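Putative phosphosugar isomerase (Clostridium difficile, PDB 3G68) is a double-SIS-domain protein that probably binds phosphorylated sugars and may isomerise them. Local coordinates at residues B[112-117]-B[122-127]; B[146-151]-B[317-322]; B[158-163]-B[171-176]; B[241-246]-B[272-277]. All coordinates share one frame; numbering follows the deposited sequence.

Contact 1 of 4, residues B[112-117]-B[122-127]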
loop_
_atom_site.group_PDB
_atom_site.type_symbol
_atom_site.label_atom_id
_atom_site.label_comp_id
_atom_site.label_asym_id
_atom_site.label_seq_id
_atom_site.Cartn_x
_atom_site.Cartn_y
_atom_site.Cartn_z
ATOM N N ILE B 112 1.137 -8.139 -62.045
ATOM C CA ILE B 112 2.240 -7.243 -61.729
ATOM C C ILE B 112 2.006 -6.492 -60.420
ATOM O O ILE B 112 0.923 -5.922 -60.188
ATOM C CB ILE B 112 2.449 -6.198 -62.844
ATOM C CG1 ILE B 112 2.593 -6.867 -64.225
ATOM C CG2 ILE B 112 3.669 -5.317 -62.555
ATOM C CD1 ILE B 112 3.751 -7.881 -64.367
ATOM N N ALA B 113 3.024 -6.498 -59.570
ATOM C CA ALA B 113 3.003 -5.756 -58.318
ATOM C C ALA B 113 4.246 -4.884 -58.277
ATOM O O ALA B 113 5.299 -5.278 -58.823
ATOM C CB ALA B 113 2.956 -6.705 -57.133
ATOM N N SER B 114 4.121 -3.705 -57.665
ATOM C CA SER B 114 5.238 -2.782 -57.502
ATOM C C SER B 114 5.559 -2.530 -56.017
ATOM O O SER B 114 4.675 -2.563 -55.167
ATOM C CB SER B 114 4.973 -1.447 -58.219
ATOM O OG SER B 114 3.756 -0.830 -57.789
HETATM N N MSE B 115 6.844 -2.323 -55.718
HETATM C CA MSE B 115 7.293 -1.939 -54.389
HETATM C C MSE B 115 8.302 -0.816 -54.527
HETATM O O MSE B 115 9.516 -1.038 -54.628
HETATM C CB MSE B 115 7.867 -3.131 -53.621
HETATM C CG MSE B 115 6.839 -4.190 -53.310
HETATM SE SE MSE B 115 7.468 -5.361 -51.858
HETATM C CE MSE B 115 5.774 -6.476 -51.573
ATOM N N ALA B 116 7.771 0.391 -54.631
ATOM C CA ALA B 116 8.563 1.601 -54.695
ATOM C C ALA B 116 8.477 2.310 -53.345
ATOM O O ALA B 116 7.513 2.111 -52.580
ATOM C CB ALA B 116 8.057 2.495 -55.824
ATOM N N GLY B 117 9.475 3.151 -53.072
ATOM C CA GLY B 117 9.566 3.906 -51.818
ATOM C C GLY B 117 9.001 5.303 -51.875
ATOM O O GLY B 117 9.303 6.137 -51.023
ATOM N N LEU B 122 7.105 5.424 -61.303
ATOM C CA LEU B 122 6.992 5.025 -62.706
ATOM C C LEU B 122 6.540 3.580 -62.823
ATOM O O LEU B 122 5.663 3.263 -63.635
ATOM C CB LEU B 122 8.310 5.224 -63.446
ATOM C CG LEU B 122 8.419 4.740 -64.901
ATOM C CD1 LEU B 122 8.509 3.224 -65.048
ATOM C CD2 LEU B 122 7.261 5.292 -65.721
ATOM N N ILE B 123 7.119 2.714 -61.996
ATOM C CA ILE B 123 6.776 1.290 -62.007
ATOM C C ILE B 123 5.315 0.998 -61.588
ATOM O O ILE B 123 4.756 -0.037 -61.956
ATOM C CB ILE B 123 7.839 0.412 -61.236
ATOM C CG1 ILE B 123 7.897 0.711 -59.730
ATOM C CG2 ILE B 123 9.221 0.594 -61.883
ATOM C CD1 ILE B 123 8.598 -0.370 -58.964
ATOM N N ASP B 124 4.691 1.901 -60.835
ATOM C CA ASP B 124 3.263 1.741 -60.462
ATOM C C ASP B 124 2.332 1.793 -61.695
ATOM O O ASP B 124 1.244 1.208 -61.670
ATOM C CB ASP B 124 2.808 2.806 -59.445
ATOM C CG ASP B 124 3.537 2.702 -58.070
ATOM O OD1 ASP B 124 4.191 1.669 -57.778
ATOM O OD2 ASP B 124 3.432 3.668 -57.270
ATOM N N GLU B 125 2.772 2.474 -62.757
ATOM C CA GLU B 125 1.993 2.651 -64.006
ATOM C C GLU B 125 1.533 1.365 -64.655
ATOM O O GLU B 125 0.453 1.330 -65.239
ATOM C CB GLU B 125 2.801 3.427 -65.043
ATOM C CG GLU B 125 3.058 4.869 -64.662
ATOM C CD GLU B 125 3.881 5.617 -65.691
ATOM O OE1 GLU B 125 3.999 5.167 -66.861
ATOM O OE2 GLU B 125 4.412 6.683 -65.320
ATOM N N ILE B 126 2.358 0.325 -64.590
ATOM C CA ILE B 126 2.017 -0.968 -65.190
ATOM C C ILE B 126 1.708 -2.018 -64.141
ATOM O O ILE B 126 1.694 -3.207 -64.454
ATOM C CB ILE B 126 3.149 -1.479 -66.139
ATOM C CG1 ILE B 126 4.479 -1.716 -65.386
ATOM C CG2 ILE B 126 3.354 -0.493 -67.291
ATOM C CD1 ILE B 126 5.599 -2.279 -66.260
ATOM N N SER B 127 1.422 -1.582 -62.916
ATOM C CA SER B 127 1.179 -2.494 -61.804
ATOM C C SER B 127 -0.302 -2.681 -61.494
ATOM O O SER B 127 -1.068 -1.714 -61.478
ATOM C CB SER B 127 1.900 -1.967 -60.559
ATOM O OG SER B 127 3.275 -1.782 -60.840
HETATM O O HOH W 1 4.827 0.725 -55.128
#

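Contact 2 of 4, residues B[146-151]-B[317-322]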
loop_
_atom_site.group_PDB
_atom_site.type_symbol
_atom_site.label_atom_id
_atom_site.label_comp_id
_atom_site.label_asym_id
_atom_site.label_seq_id
_atom_site.Cartn_x
_atom_site.Cartn_y
_atom_site.Cartn_z
ATOM N N GLY B 146 15.345 2.131 -46.504
ATOM C CA GLY B 146 14.581 1.545 -47.610
ATOM C C GLY B 146 14.824 0.066 -47.848
ATOM O O GLY B 146 13.896 -0.665 -48.199
ATOM N N TYR B 147 16.056 -0.371 -47.610
ATOM C CA TYR B 147 16.418 -1.779 -47.724
ATOM C C TYR B 147 15.628 -2.586 -46.678
ATOM O O TYR B 147 14.941 -3.530 -47.049
ATOM C CB TYR B 147 17.947 -1.965 -47.576
ATOM C CG TYR B 147 18.418 -3.413 -47.620
ATOM C CD1 TYR B 147 18.163 -4.216 -48.733
ATOM C CD2 TYR B 147 19.096 -3.990 -46.543
ATOM C CE1 TYR B 147 18.588 -5.529 -48.775
ATOM C CE2 TYR B 147 19.507 -5.327 -46.584
ATOM C CZ TYR B 147 19.259 -6.075 -47.710
ATOM O OH TYR B 147 19.684 -7.385 -47.800
ATOM N N TYR B 148 15.749 -2.225 -45.388
ATOM C CA TYR B 148 15.008 -2.874 -44.290
ATOM C C TYR B 148 13.483 -2.867 -44.515
ATOM O O TYR B 148 12.817 -3.886 -44.360
ATOM C CB TYR B 148 15.312 -2.224 -42.953
ATOM C CG TYR B 148 16.707 -2.514 -42.460
ATOM C CD1 TYR B 148 17.072 -3.803 -42.045
ATOM C CD2 TYR B 148 17.654 -1.508 -42.379
ATOM C CE1 TYR B 148 18.365 -4.076 -41.588
ATOM C CE2 TYR B 148 18.939 -1.769 -41.906
ATOM C CZ TYR B 148 19.283 -3.049 -41.524
ATOM O OH TYR B 148 20.541 -3.331 -41.068
ATOM N N CYS B 149 12.933 -1.711 -44.886
ATOM C CA CYS B 149 11.498 -1.620 -45.070
ATOM C C CYS B 149 11.019 -2.414 -46.298
ATOM O O CYS B 149 9.887 -2.870 -46.289
ATOM C CB CYS B 149 11.043 -0.162 -45.143
ATOM S SG CYS B 149 11.260 0.786 -43.642
ATOM N N THR B 150 11.866 -2.614 -47.319
ATOM C CA THR B 150 11.492 -3.399 -48.520
ATOM C C THR B 150 11.515 -4.907 -48.166
ATOM O O THR B 150 10.592 -5.669 -48.511
ATOM C CB THR B 150 12.411 -3.048 -49.733
ATOM O OG1 THR B 150 12.215 -1.656 -50.080
ATOM C CG2 THR B 150 12.132 -3.946 -50.951
ATOM N N LYS B 151 12.552 -5.348 -47.448
ATOM C CA LYS B 151 12.581 -6.721 -46.947
ATOM C C LYS B 151 11.338 -7.010 -46.076
ATOM O O LYS B 151 10.702 -8.038 -46.237
ATOM C CB LYS B 151 13.827 -6.995 -46.132
ATOM C CG LYS B 151 15.124 -6.978 -46.939
ATOM C CD LYS B 151 16.285 -7.472 -46.072
ATOM C CE LYS B 151 16.693 -6.467 -44.956
ATOM N NZ LYS B 151 17.904 -6.908 -44.241
ATOM N N PRO B 317 25.892 -2.731 -38.053
ATOM C CA PRO B 317 27.282 -2.259 -37.891
ATOM C C PRO B 317 27.997 -1.857 -39.162
ATOM O O PRO B 317 28.747 -0.886 -39.163
ATOM C CB PRO B 317 27.989 -3.441 -37.217
ATOM C CG PRO B 317 27.013 -4.541 -37.226
ATOM C CD PRO B 317 25.683 -3.990 -37.314
ATOM N N ILE B 318 27.750 -2.594 -40.245
ATOM C CA ILE B 318 28.413 -2.338 -41.502
ATOM C C ILE B 318 27.822 -1.067 -42.116
ATOM O O ILE B 318 28.570 -0.226 -42.593
ATOM C CB ILE B 318 28.305 -3.524 -42.516
ATOM C CG1 ILE B 318 28.885 -4.807 -41.920
ATOM C CG2 ILE B 318 29.078 -3.170 -43.778
ATOM C CD1 ILE B 318 30.311 -4.677 -41.556
ATOM N N GLN B 319 26.499 -0.922 -42.103
ATOM C CA GLN B 319 25.884 0.331 -42.562
ATOM C C GLN B 319 26.344 1.503 -41.750
ATOM O O GLN B 319 26.498 2.599 -42.298
ATOM C CB GLN B 319 24.360 0.241 -42.503
ATOM C CG GLN B 319 23.775 -0.725 -43.502
ATOM C CD GLN B 319 22.398 -1.171 -43.110
ATOM O OE1 GLN B 319 22.082 -1.288 -41.913
ATOM N NE2 GLN B 319 21.549 -1.425 -44.111
ATOM N N LEU B 320 26.566 1.329 -40.443
ATOM C CA LEU B 320 27.056 2.437 -39.628
ATOM C C LEU B 320 28.463 2.832 -40.028
ATOM O O LEU B 320 28.809 4.034 -40.006
ATOM C CB LEU B 320 26.907 2.209 -38.117
ATOM C CG LEU B 320 27.227 3.403 -37.237
ATOM C CD1 LEU B 320 26.393 4.665 -37.627
ATOM C CD2 LEU B 320 26.959 3.035 -35.790
ATOM N N ILE B 321 29.288 1.841 -40.397
ATOM C CA ILE B 321 30.616 2.114 -40.928
ATOM C C ILE B 321 30.487 2.993 -42.166
ATOM O O ILE B 321 31.238 3.944 -42.299
ATOM C CB ILE B 321 31.419 0.847 -41.272
ATOM C CG1 ILE B 321 31.922 0.175 -40.001
ATOM C CG2 ILE B 321 32.645 1.206 -42.157
ATOM C CD1 ILE B 321 32.536 -1.248 -40.214
ATOM N N CYS B 322 29.506 2.689 -43.026
ATOM C CA CYS B 322 29.271 3.480 -44.243
ATOM C C CYS B 322 28.932 4.932 -43.950
ATOM O O CYS B 322 29.297 5.822 -44.716
ATOM C CB CYS B 322 28.198 2.850 -45.133
ATOM S SG CYS B 322 28.603 1.188 -45.744
#

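Contact 3 of 4, residues B[158-163]-B[171-176]. With EDO (1,2-ethanediol), chain J.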
loop_
_atom_site.group_PDB
_atom_site.type_symbol
_atom_site.label_atom_id
_atom_site.label_comp_id
_atom_site.label_asym_id
_atom_site.label_seq_id
_atom_site.Cartn_x
_atom_site.Cartn_y
_atom_site.Cartn_z
ATOM N N GLY B 158 4.166 -12.199 -47.952
ATOM C CA GLY B 158 4.162 -13.638 -47.688
ATOM C C GLY B 158 3.185 -14.012 -46.591
ATOM O O GLY B 158 2.300 -14.836 -46.791
ATOM N N LEU B 159 3.338 -13.384 -45.436
ATOM C CA LEU B 159 2.483 -13.644 -44.279
ATOM C C LEU B 159 0.979 -13.443 -44.549
ATOM O O LEU B 159 0.144 -14.219 -44.081
ATOM C CB LEU B 159 2.958 -12.782 -43.089
ATOM C CG LEU B 159 4.262 -13.254 -42.414
ATOM C CD1 LEU B 159 4.819 -12.199 -41.408
ATOM C CD2 LEU B 159 4.023 -14.605 -41.704
ATOM N N GLN B 160 0.665 -12.384 -45.278
ATOM C CA GLN B 160 -0.697 -12.002 -45.661
ATOM C C GLN B 160 -1.306 -13.018 -46.617
ATOM O O GLN B 160 -2.478 -13.373 -46.489
ATOM C CB GLN B 160 -0.684 -10.603 -46.283
ATOM C CG GLN B 160 -0.445 -9.464 -45.245
ATOM C CD GLN B 160 -1.736 -8.934 -44.640
ATOM O OE1 GLN B 160 -2.747 -8.860 -45.320
ATOM N NE2 GLN B 160 -1.688 -8.512 -43.366
ATOM N N ILE B 161 -0.494 -13.499 -47.555
ATOM C CA ILE B 161 -0.924 -14.543 -48.487
ATOM C C ILE B 161 -1.134 -15.828 -47.702
ATOM O O ILE B 161 -2.185 -16.425 -47.797
ATOM C CB ILE B 161 0.087 -14.797 -49.598
ATOM C CG1 ILE B 161 0.091 -13.643 -50.592
ATOM C CG2 ILE B 161 -0.253 -16.070 -50.360
ATOM C CD1 ILE B 161 1.299 -13.682 -51.526
ATOM N N ALA B 162 -0.143 -16.207 -46.900
ATOM C CA ALA B 162 -0.180 -17.438 -46.110
ATOM C C ALA B 162 -1.437 -17.539 -45.233
ATOM O O ALA B 162 -2.089 -18.592 -45.161
ATOM C CB ALA B 162 1.091 -17.545 -45.253
ATOM N N ARG B 163 -1.768 -16.450 -44.551
ATOM C CA ARG B 163 -2.958 -16.445 -43.700
ATOM C C ARG B 163 -4.225 -16.572 -44.553
ATOM O O ARG B 163 -5.085 -17.391 -44.249
ATOM C CB ARG B 163 -2.996 -15.197 -42.804
ATOM C CG ARG B 163 -4.195 -15.148 -41.809
ATOM C CD ARG B 163 -4.109 -13.926 -40.883
ATOM N NE ARG B 163 -4.153 -12.705 -41.683
ATOM C CZ ARG B 163 -4.089 -11.470 -41.214
ATOM N NH1 ARG B 163 -3.995 -11.237 -39.912
ATOM N NH2 ARG B 163 -4.149 -10.450 -42.064
ATOM N N GLU B 171 -3.520 -16.849 -35.379
ATOM C CA GLU B 171 -2.617 -16.687 -34.248
ATOM C C GLU B 171 -1.165 -16.856 -34.673
ATOM O O GLU B 171 -0.298 -16.185 -34.135
ATOM C CB GLU B 171 -2.995 -17.592 -33.074
ATOM C CG GLU B 171 -4.285 -17.108 -32.380
ATOM C CD GLU B 171 -4.690 -17.939 -31.172
ATOM O OE1 GLU B 171 -4.065 -18.993 -30.918
ATOM O OE2 GLU B 171 -5.656 -17.549 -30.481
ATOM N N LYS B 172 -0.918 -17.747 -35.639
ATOM C CA LYS B 172 0.441 -17.969 -36.153
ATOM C C LYS B 172 0.923 -16.714 -36.872
ATOM O O LYS B 172 2.060 -16.329 -36.676
ATOM C CB LYS B 172 0.523 -19.197 -37.066
ATOM C CG LYS B 172 1.935 -19.488 -37.630
ATOM C CD LYS B 172 2.955 -19.865 -36.548
ATOM C CE LYS B 172 4.328 -20.184 -37.164
ATOM N NZ LYS B 172 5.419 -20.327 -36.136
ATOM N N TYR B 173 0.054 -16.072 -37.662
ATOM C CA TYR B 173 0.358 -14.765 -38.269
ATOM C C TYR B 173 0.772 -13.794 -37.153
ATOM O O TYR B 173 1.839 -13.220 -37.196
ATOM C CB TYR B 173 -0.852 -14.205 -39.038
ATOM C CG TYR B 173 -0.626 -12.818 -39.626
ATOM C CD1 TYR B 173 -0.838 -11.675 -38.865
ATOM C CD2 TYR B 173 -0.192 -12.654 -40.932
ATOM C CE1 TYR B 173 -0.612 -10.405 -39.390
ATOM C CE2 TYR B 173 0.024 -11.380 -41.466
ATOM C CZ TYR B 173 -0.179 -10.266 -40.679
ATOM O OH TYR B 173 0.048 -9.002 -41.204
ATOM N N ASN B 174 -0.083 -13.611 -36.159
ATOM C CA ASN B 174 0.217 -12.742 -35.020
ATOM C C ASN B 174 1.562 -13.076 -34.322
ATOM O O ASN B 174 2.327 -12.203 -33.944
ATOM C CB ASN B 174 -0.910 -12.852 -33.983
ATOM C CG ASN B 174 -0.694 -11.929 -32.816
ATOM O OD1 ASN B 174 -0.308 -12.361 -31.724
ATOM N ND2 ASN B 174 -0.867 -10.644 -33.059
ATOM N N GLU B 175 1.830 -14.348 -34.121
ATOM C CA GLU B 175 3.084 -14.758 -33.503
ATOM C C GLU B 175 4.307 -14.321 -34.339
ATOM O O GLU B 175 5.312 -13.881 -33.782
ATOM C CB GLU B 175 3.128 -16.256 -33.357
ATOM C CG GLU B 175 4.407 -16.775 -32.743
ATOM C CD GLU B 175 4.398 -18.270 -32.477
ATOM O OE1 GLU B 175 3.428 -18.960 -32.851
ATOM O OE2 GLU B 175 5.400 -18.756 -31.900
ATOM N N GLU B 176 4.227 -14.515 -35.660
ATOM C CA GLU B 176 5.312 -14.099 -36.564
ATOM C C GLU B 176 5.477 -12.578 -36.582
ATOM O O GLU B 176 6.613 -12.086 -36.553
ATOM C CB GLU B 176 5.134 -14.672 -37.962
ATOM C CG GLU B 176 5.220 -16.196 -38.004
ATOM C CD GLU B 176 6.453 -16.785 -37.324
ATOM O OE1 GLU B 176 7.581 -16.361 -37.630
ATOM O OE2 GLU B 176 6.301 -17.709 -36.504
HETATM C C1 EDO J . -6.370 -19.357 -34.240
HETATM O O1 EDO J . -6.053 -18.305 -35.160
HETATM C C2 EDO J . -5.319 -20.428 -34.332
HETATM O O2 EDO J . -5.175 -21.070 -33.072
#

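Contact 4 of 4, residues B[241-246]-B[272-277]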
loop_
_atom_site.group_PDB
_atom_site.type_symbol
_atom_site.label_atom_id
_atom_site.label_comp_id
_atom_site.label_asym_id
_atom_site.label_seq_id
_atom_site.Cartn_x
_atom_site.Cartn_y
_atom_site.Cartn_z
ATOM N N TYR B 241 30.759 -12.653 -49.760
ATOM C CA TYR B 241 30.772 -14.083 -50.101
ATOM C C TYR B 241 30.063 -14.912 -49.053
ATOM O O TYR B 241 30.148 -14.612 -47.855
ATOM C CB TYR B 241 32.219 -14.613 -50.082
ATOM C CG TYR B 241 33.159 -13.890 -51.016
ATOM C CD1 TYR B 241 33.821 -12.736 -50.595
ATOM C CD2 TYR B 241 33.368 -14.326 -52.300
ATOM C CE1 TYR B 241 34.685 -12.053 -51.427
ATOM C CE2 TYR B 241 34.241 -13.630 -53.168
ATOM C CZ TYR B 241 34.884 -12.484 -52.709
ATOM O OH TYR B 241 35.728 -11.796 -53.520
ATOM N N GLU B 242 29.377 -15.971 -49.493
ATOM C CA GLU B 242 28.879 -16.981 -48.539
ATOM C C GLU B 242 30.135 -17.791 -48.089
ATOM O O GLU B 242 31.130 -17.883 -48.823
ATOM C CB GLU B 242 27.745 -17.817 -49.168
ATOM C CG GLU B 242 27.172 -18.988 -48.311
ATOM C CD GLU B 242 28.015 -20.247 -48.373
ATOM O OE1 GLU B 242 28.675 -20.460 -49.402
ATOM O OE2 GLU B 242 28.051 -21.015 -47.391
ATOM N N PHE B 243 30.086 -18.367 -46.887
ATOM C CA PHE B 243 31.212 -19.074 -46.262
ATOM C C PHE B 243 31.852 -20.164 -47.126
ATOM O O PHE B 243 33.069 -20.171 -47.349
ATOM C CB PHE B 243 30.737 -19.691 -44.929
ATOM C CG PHE B 243 31.832 -20.176 -44.050
ATOM C CD1 PHE B 243 32.321 -21.466 -44.179
ATOM C CD2 PHE B 243 32.379 -19.356 -43.081
ATOM C CE1 PHE B 243 33.356 -21.926 -43.359
ATOM C CE2 PHE B 243 33.407 -19.825 -42.248
ATOM C CZ PHE B 243 33.889 -21.114 -42.403
ATOM N N GLU B 244 31.024 -21.086 -47.594
ATOM C CA GLU B 244 31.503 -22.156 -48.475
ATOM C C GLU B 244 32.143 -21.659 -49.762
ATOM O O GLU B 244 33.198 -22.175 -50.136
ATOM C CB GLU B 244 30.419 -23.176 -48.798
ATOM C CG GLU B 244 30.487 -24.424 -47.954
ATOM C CD GLU B 244 31.689 -25.264 -48.253
ATOM O OE1 GLU B 244 32.185 -25.885 -47.306
ATOM O OE2 GLU B 244 32.169 -25.296 -49.406
ATOM N N GLU B 245 31.516 -20.688 -50.428
ATOM C CA GLU B 245 32.066 -20.172 -51.682
ATOM C C GLU B 245 33.412 -19.485 -51.473
ATOM O O GLU B 245 34.293 -19.580 -52.333
ATOM C CB GLU B 245 31.101 -19.263 -52.454
ATOM C CG GLU B 245 30.752 -17.950 -51.798
ATOM C CD GLU B 245 30.299 -16.858 -52.760
ATOM O OE1 GLU B 245 30.994 -16.615 -53.779
ATOM O OE2 GLU B 245 29.284 -16.199 -52.439
ATOM N N PHE B 246 33.601 -18.841 -50.321
ATOM C CA PHE B 246 34.892 -18.225 -50.023
ATOM C C PHE B 246 35.991 -19.300 -50.005
ATOM O O PHE B 246 37.100 -19.083 -50.459
ATOM C CB PHE B 246 34.848 -17.490 -48.689
ATOM C CG PHE B 246 36.127 -16.813 -48.337
ATOM C CD1 PHE B 246 37.120 -17.492 -47.638
ATOM C CD2 PHE B 246 36.338 -15.476 -48.689
ATOM C CE1 PHE B 246 38.286 -16.856 -47.296
ATOM C CE2 PHE B 246 37.513 -14.818 -48.366
ATOM C CZ PHE B 246 38.494 -15.497 -47.653
ATOM N N THR B 272 35.668 -20.543 -36.265
ATOM C CA THR B 272 36.865 -20.325 -35.439
ATOM C C THR B 272 38.121 -20.629 -36.223
ATOM O O THR B 272 39.073 -19.845 -36.174
ATOM C CB THR B 272 36.865 -21.183 -34.171
ATOM O OG1 THR B 272 35.690 -20.876 -33.426
ATOM C CG2 THR B 272 38.107 -20.895 -33.316
ATOM N N LYS B 273 38.136 -21.770 -36.925
ATOM C CA LYS B 273 39.280 -22.138 -37.771
ATOM C C LYS B 273 39.491 -21.138 -38.920
ATOM O O LYS B 273 40.626 -20.821 -39.253
ATOM C CB LYS B 273 39.149 -23.579 -38.329
ATOM C CG LYS B 273 39.205 -24.675 -37.248
ATOM C CD LYS B 273 38.996 -26.089 -37.800
HETATM N N MSE B 274 38.403 -20.658 -39.525
HETATM C CA MSE B 274 38.492 -19.658 -40.595
HETATM C C MSE B 274 39.213 -18.409 -40.043
HETATM O O MSE B 274 40.176 -17.927 -40.649
HETATM C CB MSE B 274 37.097 -19.280 -41.123
HETATM C CG MSE B 274 37.081 -18.183 -42.199
HETATM SE SE MSE B 274 37.914 -18.767 -43.840
HETATM C CE MSE B 274 36.326 -19.628 -44.776
ATOM N N ILE B 275 38.744 -17.910 -38.894
ATOM C CA ILE B 275 39.298 -16.708 -38.264
ATOM C C ILE B 275 40.785 -16.905 -37.951
ATOM O O ILE B 275 41.606 -16.027 -38.218
ATOM C CB ILE B 275 38.501 -16.281 -36.998
ATOM C CG1 ILE B 275 37.086 -15.806 -37.410
ATOM C CG2 ILE B 275 39.245 -15.166 -36.260
ATOM C CD1 ILE B 275 36.082 -15.655 -36.262
ATOM N N ASP B 276 41.125 -18.056 -37.396
ATOM C CA ASP B 276 42.516 -18.351 -37.058
ATOM C C ASP B 276 43.412 -18.382 -38.291
ATOM O O ASP B 276 44.481 -17.770 -38.272
ATOM C CB ASP B 276 42.622 -19.657 -36.240
ATOM C CG ASP B 276 41.956 -19.543 -34.839
ATOM O OD1 ASP B 276 41.519 -18.424 -34.427
ATOM O OD2 ASP B 276 41.865 -20.590 -34.143
ATOM N N VAL B 277 42.990 -19.063 -39.356
ATOM C CA VAL B 277 43.804 -19.121 -40.584
ATOM C C VAL B 277 43.974 -17.722 -41.174
ATOM O O VAL B 277 45.110 -17.270 -41.458
ATOM C CB VAL B 277 43.232 -20.092 -41.638
ATOM C CG1 VAL B 277 44.035 -20.034 -42.949
ATOM C CG2 VAL B 277 43.197 -21.513 -41.059
#

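Contact 1 of 4, residues B[112-117]-B[122-127]
S114 and D124 join an inner strand of the parallel α/β sheet of a SIS domain to the turn that follows it. Strand 111-116 runs between strands 84-90 and 129-130, and residues 122-127 lie in the connection to the latter. The tight part is polar. S114 OG stands between its own backbone N and carbonyl carbon (chi1 56°), from where it donates to D124 OD1 at 2.5 Å. The hydroxyl meets that oxygen on its anti side, 33° out of the carboxylate plane. The other oxygen, OD2, is held by A121 N, so the carboxylate is gripped at both ends and its rotation is probably fixed. Beside this bond the contact turns apolar: I123 CD1 lies 3.9 Å from S114 CB and 4.3 Å from A116 CB. The looser side is at the partly exposed I126, on the margin of the contact; I112 itself is buried, with its CG2 3.5 Å from I126 O. Here helix 96-107 closes in, with M102 touching I112 and E106 touching both I112 and I126. Near A116 a water completes the polar side: it accepts from A116 N at 3.0 Å and donates to D124 OD1 at 2.9 Å.

Contact 2 of 4, residues B[146-151]-B[317-322]
Y148 OH donates to Q319 OE1 across 2.7 Å, and the Y148-Q319 pair makes up most of a contact that buries just 110 Å² in all. The hydroxyl stands 33° out of the carbonyl plane of the amide, with a C=O...donor angle of 121°. The two side chains reach for each other from opposite directions, Q319 running extended beyond CG. Q319 OE1 lies at the edge of the phenol ring, near its plane, and Q319 NE2 comes to 3.4 Å from Y148 CE2. The ring and amide planes are steeply inclined to each other, 73° apart, so the amide does not stack on the ring. Such reach is needed because the nearest CA atoms, those of Y147 and Q319, are 11.0 Å apart. In this double-SIS protein, helix 145-165 follows the strands of the first parallel sheet and helix 316-324 those of the second, so the bond spans elements distant in sequence near the centre of the chain. F187 meets the Y148 ring edge-to-face. Y147 touches Q319 more loosely, Y147 CD2 to Q319 NE2 at 4.3 Å. Its phenol OH is bonded to D222, which also forms a salt bridge with K151 NZ, while K151 CE sits over one face of the Y147 ring, 3.4 Å above its plane and displaced toward the rim.

Contact 3 of 4, residues B[158-163]-B[171-176]
An antiparallel helical hairpin, with segment axes 10.1 Å apart at 167°, is joined by Y173, whose ring enters among L159, Q160 and R163. The R163 guanidinium lies flat over one ring face: R163 CZ is 3.8 Å from the Y173 centroid and almost on the ring normal, with the planes 23° apart, a stacked cation-pi pair. A bend at chi3 (61°) folds the arginine over the ring, bringing R163 NH1 to 3.4 Å from Y173 CD1. At the far end Q160 NE2 donates to Y173 OH at 2.8 Å. D23 OD1 also accepts from Q160 NE2 and forms a salt bridge with R163 NH2, so one carboxylate probably steadies both groups that hold the tyrosine. On the apolar side L159 CB packs 3.6 Å from Y173 CE2, and L159 CD2 reaches E176 CB at 3.9 Å. E171 N, away from this interface, binds an ethanediol shared with S24 of the second subunit. With only a short loop between helices 145-165 and 170-184, the arrangement is that of an antiparallel alpha-alpha hairpin.

Contact 4 of 4, residues B[241-246]-B[272-277]
M274, a selenomethionine, places its terminal methyl between F243 and F246, and the interactions across the contact are apolar. The first kind is CH-pi: M274 CE lies over one face of the F243 ring, 3.9 Å from the centroid and 20° off the normal, displaced toward the rim. M274 CE is also 3.7 Å from F246 CD1, approaching that ring obliquely. The second kind is Met-aromatic. M274 SE is 4.9 Å from the F246 centroid, again at an oblique angle, and farther from the F243 ring. Bends at chi2 (67°) and chi3 (87°) curl the side chain so that one methyl serves both rings, while M274 CB stays 3.9 Å from F243 CZ.

Polar bonds lie within residues 241-246 and form a capping box at the start of helix 243-250. E242 N donates to E245 OE2 at 3.0 Å, and E245 N returns the bond to E242 OE1, also at 3.0 Å. E242 OE2 takes a further bond from E244 N, so both oxygens of the N-cap side chain serve backbone N-H groups of the first turn. Both rings also rest on I214 of strand 210-215, which neighbours strand 238-242 at the edge of the sheet, while M274 on helix 271-279, which connects strands 258-264 and 284-289, also touches I247 of helix 243-250.

How the contacts relate
Contact 2 is the most central, about 7 Å from the chain centre to its own centre, whereas contacts 1, 3 and 4 lie about 19 to 22 Å out; the touching residues are nonetheless mostly buried in all four. Contacts 2 and 3 use the same helix, 145-165, at points whose contact centres are about 25 Å apart, and contacts 3 and 4 are nested within the chain loop that contact 2 closes. Contacts 1 and 4 fall on opposite sides of the centre, each including a strand, or the end of one, from one of the two parallel sheets. Their chemistry differs: a serine-carboxylate bond with water in 1, one phenol-amide bond in 2, a cation-pi stack near the second subunit in 3, and apolar methyl-ring packing in 4.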